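Local coordinates for protein polyketide synthase type I (Bacillus amyloliquefaciens, PDB 5KKU) that works as the N-terminal dehydratase domain of the difficidin assembly line, probably eliminating water from carrier-bound 3-hydroxyacyl intermediates, at residues Glu90-Lys95 / Gly104-Asn109; Asn244-Ser249 / Tyr259-Thr264; Gly156-Asn161 / Asp181-Phe186; Arg26-Arg31 / Asn288-Leu293. All coordinates share one frame; numbering follows the deposited sequence.

Contact 1: residues Glu90-Lys95 / Gly104-Asn109; sequences EITSEK and GNRDEN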
# COMPACT_ATOMS: atom_id res chain seq x y z
N GLU A 90 2.08 -15.87 4.32
CA GLU A 90 2.62 -15.10 5.41
C GLU A 90 4.00 -14.60 5.12
O GLU A 90 4.80 -15.32 4.58
CB GLU A 90 2.63 -15.92 6.67
CG GLU A 90 1.27 -16.16 7.24
CD GLU A 90 1.29 -17.09 8.40
OE1 GLU A 90 0.91 -16.70 9.50
OE2 GLU A 90 1.73 -18.23 8.21
N ILE A 91 4.26 -13.38 5.51
CA ILE A 91 5.56 -12.79 5.37
C ILE A 91 6.21 -12.50 6.71
O ILE A 91 5.69 -11.84 7.56
CB ILE A 91 5.49 -11.52 4.56
CG1 ILE A 91 4.87 -11.78 3.22
CG2 ILE A 91 6.87 -10.93 4.43
CD1 ILE A 91 4.77 -10.56 2.39
N THR A 92 7.39 -13.03 6.92
CA THR A 92 8.13 -12.69 8.10
C THR A 92 9.45 -12.11 7.65
O THR A 92 9.74 -12.13 6.52
CB THR A 92 8.37 -13.91 8.99
OG1 THR A 92 9.06 -14.90 8.26
CG2 THR A 92 7.13 -14.44 9.45
N SER A 93 10.25 -11.65 8.59
CA SER A 93 11.53 -11.08 8.27
C SER A 93 12.57 -11.13 9.35
O SER A 93 12.28 -11.31 10.49
CB SER A 93 11.36 -9.65 7.80
OG SER A 93 10.62 -8.94 8.70
N GLU A 94 13.80 -10.91 8.99
CA GLU A 94 14.91 -11.07 9.87
C GLU A 94 16.02 -10.14 9.53
O GLU A 94 16.13 -9.79 8.42
CB GLU A 94 15.40 -12.49 9.70
CG GLU A 94 16.49 -12.97 10.60
CD GLU A 94 17.25 -14.11 10.00
OE1 GLU A 94 16.71 -14.86 9.22
OE2 GLU A 94 18.41 -14.27 10.35
N LYS A 95 16.82 -9.75 10.50
CA LYS A 95 17.96 -8.91 10.23
C LYS A 95 19.02 -9.66 9.38
O LYS A 95 19.21 -10.84 9.54
CB LYS A 95 18.58 -8.40 11.51
CG LYS A 95 17.99 -7.16 12.13
CD LYS A 95 18.78 -6.80 13.38
CE LYS A 95 18.03 -6.01 14.45
NZ LYS A 95 16.89 -6.69 15.06
N GLY A 104 18.58 -14.29 14.24
CA GLY A 104 17.79 -13.88 15.36
C GLY A 104 16.31 -14.13 15.25
O GLY A 104 15.90 -15.07 14.66
N ASN A 105 15.53 -13.25 15.86
CA ASN A 105 14.11 -13.40 15.90
C ASN A 105 13.48 -12.99 14.60
O ASN A 105 13.98 -12.17 13.88
CB ASN A 105 13.46 -12.63 17.06
CG ASN A 105 14.14 -12.87 18.37
OD1 ASN A 105 13.98 -13.91 18.97
ND2 ASN A 105 14.91 -11.90 18.83
N ARG A 106 12.33 -13.57 14.32
CA ARG A 106 11.61 -13.24 13.11
C ARG A 106 10.34 -12.50 13.42
O ARG A 106 9.53 -12.98 14.17
CB ARG A 106 11.30 -14.49 12.34
CG ARG A 106 12.48 -15.36 12.14
CD ARG A 106 12.40 -16.15 10.87
NE ARG A 106 13.67 -16.74 10.50
CZ ARG A 106 13.80 -17.62 9.56
NH1 ARG A 106 12.76 -18.01 8.91
NH2 ARG A 106 14.95 -18.10 9.25
N ASP A 107 10.16 -11.38 12.77
CA ASP A 107 8.97 -10.60 12.91
C ASP A 107 7.92 -11.01 11.94
O ASP A 107 8.20 -11.32 10.83
CB ASP A 107 9.27 -9.12 12.73
CG ASP A 107 9.99 -8.53 13.88
OD1 ASP A 107 9.62 -8.74 15.02
OD2 ASP A 107 10.94 -7.83 13.64
N GLU A 108 6.68 -11.02 12.35
CA GLU A 108 5.63 -11.24 11.40
C GLU A 108 5.22 -9.91 10.79
O GLU A 108 4.98 -8.96 11.47
CB GLU A 108 4.48 -11.94 12.03
CG GLU A 108 4.88 -13.20 12.73
CD GLU A 108 3.72 -13.99 13.24
OE1 GLU A 108 2.66 -13.45 13.51
OE2 GLU A 108 3.89 -15.19 13.38
N ASN A 109 5.19 -9.86 9.49
CA ASN A 109 4.94 -8.64 8.78
C ASN A 109 3.58 -8.55 8.14
O ASN A 109 3.00 -7.54 8.13
CB ASN A 109 6.06 -8.35 7.80
CG ASN A 109 7.41 -8.26 8.46
OD1 ASN A 109 8.29 -9.01 8.17
ND2 ASN A 109 7.54 -7.36 9.36
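Ser93 OG donates to Asn109 OD1 over a very short 2.4 Å, arriving in the carbonyl plane on a lone pair. The Ser93 hydroxyl takes the crowded position between its own backbone N and carbonyl carbon (chi1 51°). Because Asn109 ND2 is bonded to Gln64 O, both ends of this buried amide are gripped and its rotation is fixed. Asn109 N gives a hydrogen bond of 2.8 Å to Ile91 O, almost along the C=O axis. Two residues further along each strand, Ser93 and Asp107 form an antiparallel hydrogen-bonded pair, Ser93 N to Asp107 O and Asp107 N to Ser93 O both spanning 3.1 Å. Arg106 CA adds a CA-H...O contact of 3.3 Å to Ser93 O. The extended side chains of Glu94 and Arg106 cross obliquely, with OE1 of Glu94 3.7 Å from NH2 of Arg106. That long salt bridge is electrostatic, since OE1 lies well off the guanidinium plane; the carboxylate is held more firmly by Gly103 N and Tyr77 OH. In the non-hydrogen-bonded pair, Thr92 CG2 rests against Glu108 CG at 4.2 Å. Strand 86-97 runs between strands 73-83 and 107-116 of the N-terminal hotdog fold: Ile91 packs on Leu38 and Leu42 of helix 37-49, while Ser93 and Asn109 both touch Val66 of strand 66-67.

Contact 2: residues Asn244-Ser249 / Tyr259-Thr264; sequences NSRTES and YSADFT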
# COMPACT_ATOMS: atom_id res chain seq x y z
N ASN A 244 -19.70 7.26 0.52
CA ASN A 244 -20.60 6.19 0.90
C ASN A 244 -19.99 4.84 1.22
O ASN A 244 -20.57 4.06 1.89
CB ASN A 244 -21.76 6.05 -0.10
CG ASN A 244 -21.44 5.18 -1.27
OD1 ASN A 244 -20.33 5.09 -1.69
ND2 ASN A 244 -22.44 4.55 -1.80
N SER A 245 -18.80 4.59 0.73
CA SER A 245 -18.03 3.43 1.03
C SER A 245 -17.21 3.57 2.31
O SER A 245 -16.53 2.68 2.66
CB SER A 245 -17.15 3.10 -0.16
OG SER A 245 -15.82 3.56 -0.01
N ARG A 246 -17.22 4.72 2.93
CA ARG A 246 -16.45 4.93 4.14
C ARG A 246 -17.27 4.70 5.39
O ARG A 246 -18.35 5.19 5.50
CB ARG A 246 -15.90 6.33 4.15
CG ARG A 246 -14.99 6.73 5.28
CD ARG A 246 -14.31 8.05 4.95
NE ARG A 246 -13.22 7.94 4.01
CZ ARG A 246 -13.36 7.73 2.71
NH1 ARG A 246 -14.56 7.64 2.18
NH2 ARG A 246 -12.32 7.61 1.93
N THR A 247 -16.75 3.93 6.32
CA THR A 247 -17.32 3.79 7.63
C THR A 247 -16.24 3.99 8.64
O THR A 247 -15.07 3.91 8.34
CB THR A 247 -17.95 2.41 7.89
OG1 THR A 247 -16.97 1.39 7.80
CG2 THR A 247 -19.09 2.13 6.95
N GLU A 248 -16.66 4.25 9.86
CA GLU A 248 -15.75 4.55 10.92
C GLU A 248 -16.28 4.26 12.31
O GLU A 248 -17.47 4.15 12.53
CB GLU A 248 -15.28 5.98 10.80
CG GLU A 248 -16.00 7.02 11.62
CD GLU A 248 -15.68 8.42 11.18
OE1 GLU A 248 -15.07 8.59 10.14
OE2 GLU A 248 -16.06 9.35 11.90
N SER A 249 -15.37 4.09 13.24
CA SER A 249 -15.71 3.65 14.57
C SER A 249 -16.71 4.57 15.20
O SER A 249 -16.51 5.75 15.21
CB SER A 249 -14.47 3.48 15.47
OG SER A 249 -13.55 4.51 15.36
N TYR A 259 -10.82 3.77 10.94
CA TYR A 259 -11.79 3.96 9.87
C TYR A 259 -11.38 3.22 8.60
O TYR A 259 -10.21 2.91 8.39
CB TYR A 259 -12.02 5.45 9.58
CG TYR A 259 -10.83 6.24 9.07
CD1 TYR A 259 -10.56 6.33 7.71
CD2 TYR A 259 -10.02 6.94 9.95
CE1 TYR A 259 -9.49 7.08 7.25
CE2 TYR A 259 -8.95 7.69 9.50
CZ TYR A 259 -8.69 7.75 8.15
OH TYR A 259 -7.62 8.50 7.69
N SER A 260 -12.32 3.01 7.72
CA SER A 260 -12.12 2.15 6.59
C SER A 260 -12.92 2.61 5.38
O SER A 260 -13.93 3.23 5.53
CB SER A 260 -12.47 0.73 7.00
OG SER A 260 -13.81 0.53 6.88
N ALA A 261 -12.40 2.32 4.20
CA ALA A 261 -12.95 2.73 2.91
C ALA A 261 -12.52 1.83 1.77
O ALA A 261 -11.59 1.12 1.87
CB ALA A 261 -12.55 4.16 2.60
N ASP A 262 -13.03 1.81 0.68
CA ASP A 262 -12.86 1.16 -0.60
C ASP A 262 -12.26 2.15 -1.54
O ASP A 262 -12.54 3.32 -1.43
CB ASP A 262 -14.20 0.80 -1.24
CG ASP A 262 -14.92 -0.34 -0.55
OD1 ASP A 262 -14.33 -1.06 0.24
OD2 ASP A 262 -16.11 -0.49 -0.85
N PHE A 263 -11.39 1.75 -2.42
CA PHE A 263 -10.96 2.63 -3.47
C PHE A 263 -10.88 1.85 -4.74
O PHE A 263 -10.76 0.67 -4.69
CB PHE A 263 -9.65 3.43 -3.14
CG PHE A 263 -8.39 2.61 -3.05
CD1 PHE A 263 -7.72 2.18 -4.17
CD2 PHE A 263 -7.83 2.33 -1.83
CE1 PHE A 263 -6.56 1.46 -4.07
CE2 PHE A 263 -6.68 1.62 -1.74
CZ PHE A 263 -6.05 1.18 -2.86
N THR A 264 -10.97 2.51 -5.89
CA THR A 264 -10.75 1.86 -7.16
C THR A 264 -9.72 2.63 -7.94
O THR A 264 -9.77 3.81 -7.97
CB THR A 264 -12.04 1.78 -8.01
OG1 THR A 264 -13.08 1.19 -7.25
CG2 THR A 264 -11.80 1.02 -9.30
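Two main-chain bonds join this antiparallel hairpin at Thr247 and Ser260: Thr247 N reaches Ser260 O, and Ser260 N reaches Thr247 O, each over 3.0 Å and nearly along the acceptor's C=O axis. Where 244-245 turns into a 3-10 segment, a side chain replaces the ladder, and Asp262 N makes a weak but straight bond (3.4 Å, 163°) to Ser245 OG, which is also hydrogen-bonded to Ala242 O. CA-H...O contacts run alongside, Arg246 CA lying 3.3 Å from Ser260 O and Ala261 CA 3.6 Å from Ser245 O. Among the side chains, Arg246 leaves with CG anti to its backbone N, then bends at chi3 (-77°), which folds the guanidinium back so that Ala261 CB sits over one face, 3.5 Å from NH2. In the non-hydrogen-bonded pair, Glu248 CB and Tyr259 CB touch at 3.5 Å, after which the phenol heads away to meet Tyr219. Ser260 OG and Asp262 OD1 bond to Lys278. Cohesion in this surface hairpin of the C-terminal hotdog fold therefore rests chiefly on main-chain bonds, and two of its polar side chains, Ser260 and Asp262, tie it to strand 272-283.

Contact 3: residues Gly156-Asn161 / Asp181-Phe186; sequences GEFMKN and DLAEGF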
# COMPACT_ATOMS: atom_id res chain seq x y z
N GLY A 156 10.30 10.72 0.03
CA GLY A 156 11.29 11.12 -0.93
C GLY A 156 10.95 10.94 -2.40
O GLY A 156 9.91 10.51 -2.72
N GLU A 157 11.87 11.27 -3.27
CA GLU A 157 11.69 11.20 -4.71
C GLU A 157 10.96 10.00 -5.29
O GLU A 157 10.01 10.19 -6.00
CB GLU A 157 13.00 11.47 -5.42
CG GLU A 157 13.11 11.07 -6.87
CD GLU A 157 14.24 11.75 -7.63
OE1 GLU A 157 15.28 12.07 -7.07
OE2 GLU A 157 14.09 11.98 -8.83
N PHE A 158 11.41 8.82 -4.97
CA PHE A 158 10.81 7.65 -5.46
C PHE A 158 9.45 7.42 -4.86
O PHE A 158 8.61 6.86 -5.46
CB PHE A 158 11.72 6.52 -5.04
CG PHE A 158 11.41 5.21 -5.62
CD1 PHE A 158 10.45 4.44 -5.11
CD2 PHE A 158 12.15 4.73 -6.67
CE1 PHE A 158 10.19 3.22 -5.65
CE2 PHE A 158 11.91 3.52 -7.21
CZ PHE A 158 10.92 2.75 -6.69
N MET A 159 9.17 7.75 -3.64
CA MET A 159 7.84 7.44 -3.16
C MET A 159 6.84 8.55 -3.25
O MET A 159 5.67 8.32 -3.09
CB MET A 159 7.91 6.95 -1.75
CG MET A 159 8.59 5.64 -1.62
SD MET A 159 7.74 4.28 -2.39
CE MET A 159 6.35 4.12 -1.35
N LYS A 160 7.28 9.74 -3.51
CA LYS A 160 6.30 10.83 -3.51
C LYS A 160 5.68 11.03 -4.89
O LYS A 160 6.34 11.30 -5.81
CB LYS A 160 6.91 12.08 -2.95
CG LYS A 160 6.20 13.39 -3.16
CD LYS A 160 6.90 14.46 -2.37
CE LYS A 160 6.26 15.82 -2.48
NZ LYS A 160 5.23 16.00 -1.47
N ASN A 161 4.38 10.81 -5.01
CA ASN A 161 3.66 10.98 -6.25
C ASN A 161 3.35 12.45 -6.59
O ASN A 161 3.13 13.24 -5.72
CB ASN A 161 2.33 10.28 -6.23
CG ASN A 161 2.40 8.76 -6.21
OD1 ASN A 161 3.27 8.16 -5.68
ND2 ASN A 161 1.42 8.18 -6.74
N ASP A 181 10.37 10.69 -12.26
CA ASP A 181 11.07 10.04 -13.32
C ASP A 181 11.87 8.83 -12.83
O ASP A 181 11.79 7.79 -13.40
CB ASP A 181 11.93 10.99 -14.11
CG ASP A 181 11.13 11.97 -14.96
OD1 ASP A 181 10.15 11.62 -15.61
OD2 ASP A 181 11.53 13.11 -15.01
N LEU A 182 12.62 8.99 -11.75
CA LEU A 182 13.28 7.88 -11.10
C LEU A 182 12.36 6.69 -10.80
O LEU A 182 12.65 5.58 -11.17
CB LEU A 182 13.94 8.33 -9.81
CG LEU A 182 14.51 7.24 -8.96
CD1 LEU A 182 15.79 6.77 -9.59
CD2 LEU A 182 14.78 7.75 -7.57
N ALA A 183 11.23 6.95 -10.17
CA ALA A 183 10.23 5.95 -9.90
C ALA A 183 9.63 5.36 -11.14
O ALA A 183 9.33 4.21 -11.17
CB ALA A 183 9.16 6.50 -9.03
N GLU A 184 9.54 6.16 -12.17
CA GLU A 184 8.90 5.76 -13.39
C GLU A 184 9.68 4.69 -14.11
O GLU A 184 9.11 3.85 -14.74
CB GLU A 184 8.64 6.97 -14.27
CG GLU A 184 8.33 6.64 -15.69
CD GLU A 184 7.17 5.71 -15.84
OE1 GLU A 184 6.24 5.80 -15.06
OE2 GLU A 184 7.24 4.86 -16.72
N GLY A 185 10.99 4.71 -13.98
CA GLY A 185 11.84 3.75 -14.62
C GLY A 185 11.65 2.33 -14.13
O GLY A 185 12.07 1.43 -14.76
N PHE A 186 11.00 2.15 -12.98
CA PHE A 186 10.81 0.85 -12.43
C PHE A 186 9.38 0.30 -12.60
O PHE A 186 9.09 -0.81 -12.27
CB PHE A 186 11.16 0.87 -10.96
CG PHE A 186 12.61 1.10 -10.66
CD1 PHE A 186 13.49 0.06 -10.61
CD2 PHE A 186 13.07 2.36 -10.39
CE1 PHE A 186 14.80 0.27 -10.32
CE2 PHE A 186 14.37 2.59 -10.07
CZ PHE A 186 15.24 1.54 -10.05
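The ring of Phe158 carries the meeting of this loop with the short helix, touching Leu182, Ala183 and Phe186. Phe158 leaves the backbone with CG anti to its N (chi1 -171°), which sends the ring across to the second segment. Its CE2 comes 3.6 Å from CD2 of Phe186. The two rings meet obliquely, centroids 5.7 Å apart and planes inclined by 57°, so neither lies flat on the other.

Aliphatic groups complete the surround. Ala183 CB stands 4.2 Å above one face of the Phe158 ring, displaced toward the rim, and Leu182 CD2 approaches the edge at 4.1 Å from CD2 of Phe158. The same Leu182 methyl also packs 3.8 Å from CG of the extended Glu157 side chain, which crosses the leucine at about a right angle. In addition, Ala183 CB touches the Phe158 carbonyl oxygen at 3.6 Å.

Polar bonding serves to shape the two partners rather than to join them directly. Lys160 N bonds to Gly156 O at 2.9 Å and curls the loop into a helical turn, while Phe186 N reaches Ala183 O, keeping the chain coiled where the second ring departs. Ser180 OG is bonded to both Glu157 O and Ala183 N, linking the segments through a third residue.

The Phe158 side chain lies about 8 Å from that of His25, the predicted proton acceptor, and its ring also meets His193 and Tyr20. The loop leads from strand 153-155 to strand 162-168 in the C-terminal hotdog fold, while Tyr20 belongs to helix 20-23 of the N-terminal one.

Contact 4: residues Arg26-Arg31 / Asn288-Leu293; sequences RVHQIR and NMITHL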
# COMPACT_ATOMS: atom_id res chain seq x y z
N ARG A 26 10.46 7.58 5.17
CA ARG A 26 10.93 7.53 6.52
C ARG A 26 9.93 8.09 7.50
O ARG A 26 9.33 9.07 7.25
CB ARG A 26 12.31 8.16 6.66
CG ARG A 26 13.20 8.07 5.44
CD ARG A 26 14.56 8.68 5.67
NE ARG A 26 15.42 8.50 4.55
CZ ARG A 26 16.65 8.94 4.42
NH1 ARG A 26 17.26 9.59 5.38
NH2 ARG A 26 17.28 8.70 3.32
N VAL A 27 9.70 7.40 8.58
CA VAL A 27 8.85 7.87 9.64
C VAL A 27 9.64 8.20 10.91
O VAL A 27 10.28 7.36 11.46
CB VAL A 27 7.80 6.83 9.90
CG1 VAL A 27 6.87 7.25 11.01
CG2 VAL A 27 7.09 6.45 8.63
N HIS A 28 9.58 9.41 11.39
CA HIS A 28 10.52 9.94 12.35
C HIS A 28 11.97 9.63 11.99
O HIS A 28 12.73 9.21 12.78
CB HIS A 28 10.24 9.49 13.78
CG HIS A 28 8.97 10.00 14.35
ND1 HIS A 28 7.81 9.28 14.33
CD2 HIS A 28 8.69 11.13 15.03
CE1 HIS A 28 6.87 9.94 14.96
NE2 HIS A 28 7.38 11.07 15.38
N GLN A 29 12.32 9.87 10.76
CA GLN A 29 13.69 9.77 10.35
C GLN A 29 14.20 8.36 10.35
O GLN A 29 15.35 8.15 10.29
CB GLN A 29 14.59 10.74 11.14
CG GLN A 29 14.52 12.16 10.62
CD GLN A 29 15.44 13.16 11.30
OE1 GLN A 29 15.20 13.58 12.43
NE2 GLN A 29 16.46 13.56 10.61
N ILE A 30 13.30 7.41 10.42
CA ILE A 30 13.67 6.02 10.35
C ILE A 30 13.12 5.41 9.06
O ILE A 30 12.02 5.65 8.72
CB ILE A 30 13.21 5.24 11.57
CG1 ILE A 30 13.90 5.75 12.81
CG2 ILE A 30 13.45 3.78 11.38
CD1 ILE A 30 13.09 5.53 14.04
N ARG A 31 13.94 4.62 8.37
CA ARG A 31 13.53 3.99 7.12
C ARG A 31 12.68 2.75 7.39
O ARG A 31 13.13 1.81 8.05
CB ARG A 31 14.75 3.62 6.28
CG ARG A 31 15.62 4.80 5.89
CD ARG A 31 16.74 4.38 4.96
NE ARG A 31 17.77 5.41 4.83
CZ ARG A 31 18.71 5.42 3.90
NH1 ARG A 31 18.77 4.44 3.00
NH2 ARG A 31 19.60 6.40 3.86
N ASN A 288 3.76 6.22 21.01
CA ASN A 288 3.77 4.80 20.74
C ASN A 288 4.57 4.44 19.47
O ASN A 288 5.35 3.53 19.48
CB ASN A 288 2.36 4.27 20.62
CG ASN A 288 1.51 4.52 21.84
OD1 ASN A 288 1.97 4.94 22.86
ND2 ASN A 288 0.24 4.27 21.69
N MET A 289 4.36 5.12 18.49
CA MET A 289 5.09 4.98 17.24
C MET A 289 6.58 5.29 17.41
O MET A 289 7.43 4.56 16.89
CB MET A 289 4.49 5.89 16.16
CG MET A 289 5.16 5.74 14.80
SD MET A 289 4.36 6.72 13.51
CE MET A 289 2.93 5.71 13.14
N ILE A 290 6.93 6.32 18.14
CA ILE A 290 8.34 6.59 18.40
C ILE A 290 9.04 5.41 19.08
O ILE A 290 10.01 4.94 18.64
CB ILE A 290 8.57 7.93 19.13
CG1 ILE A 290 8.15 9.08 18.24
CG2 ILE A 290 10.00 8.09 19.60
CD1 ILE A 290 8.29 10.41 18.85
N THR A 291 8.43 4.90 20.13
CA THR A 291 8.95 3.76 20.87
C THR A 291 9.12 2.61 19.95
O THR A 291 10.12 1.99 19.95
CB THR A 291 8.00 3.29 21.96
OG1 THR A 291 7.71 4.36 22.85
CG2 THR A 291 8.58 2.16 22.72
N HIS A 292 8.08 2.33 19.20
CA HIS A 292 8.01 1.24 18.29
C HIS A 292 9.11 1.28 17.24
O HIS A 292 9.85 0.36 17.13
CB HIS A 292 6.65 1.31 17.66
CG HIS A 292 6.29 0.14 16.83
ND1 HIS A 292 5.47 0.25 15.74
CD2 HIS A 292 6.53 -1.17 16.97
CE1 HIS A 292 5.24 -0.93 15.23
NE2 HIS A 292 5.89 -1.81 15.95
N LEU A 293 9.23 2.35 16.48
CA LEU A 293 10.22 2.48 15.43
C LEU A 293 11.64 2.50 15.96
O LEU A 293 12.50 1.90 15.42
CB LEU A 293 9.94 3.68 14.54
CG LEU A 293 8.63 3.68 13.76
CD1 LEU A 293 8.37 4.94 13.00
CD2 LEU A 293 8.51 2.51 12.85
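A tight beta hairpin, strands 25-27 and 30-33 joined by a type I' turn from Val27 to Ile30, presses its tip against helix 286-297 near the C-terminus. Val27 opens the contact with CG1 anti to its backbone N (chi1 180°), which aims that methyl at the helix. Val27 CG1 meets Leu293 CD1 at 3.4 Å, tighter than usual van der Waals contact, and touches Met289 SD at 3.6 Å. The side chain of Val27 is also about 4 Å from that of His25, the predicted proton acceptor two residues earlier. His28 and Gln29 form the turn's centre with positive phi, and the imidazole of His28 swings toward the helix. Ile290 CG1 lies over the centre of one face, 3.6 Å from the centroid of the His28 ring and 14° off its normal, a CH-pi contact. Met289 SD approaches the same ring at its edge, 5.2 Å from the His28 centroid, and His28 is also stacked with His152. Ile30 closes the turn, its N bonded to Val27 O at 3.2 Å. The hairpin belongs to the N-terminal hotdog region, whereas the helix follows the last strand of the C-terminal one. Ile30 CG1 is anti to its carbonyl carbon, and CD1 beyond it ends 3.7 Å from Leu293 CB.

How the contacts relate
Contacts 1 and 2 are strand pairings held by main-chain bonds, one in each hotdog fold, their centres about 30 Å apart. The first is partly buried and adds a gripped amide; the second lies at the surface. Contacts 3 and 4 rely instead on apolar and aromatic side chains, and each sets a loop or hairpin against a helix. Contact 4 is the most buried and joins the two folds, its segments enclosing the other three contacts along the chain. Contacts 3 and 4 come closest, nearest atoms about 6 Å apart, and both lie near the predicted catalytic residues, whereas contacts 1 and 2 are remote from them.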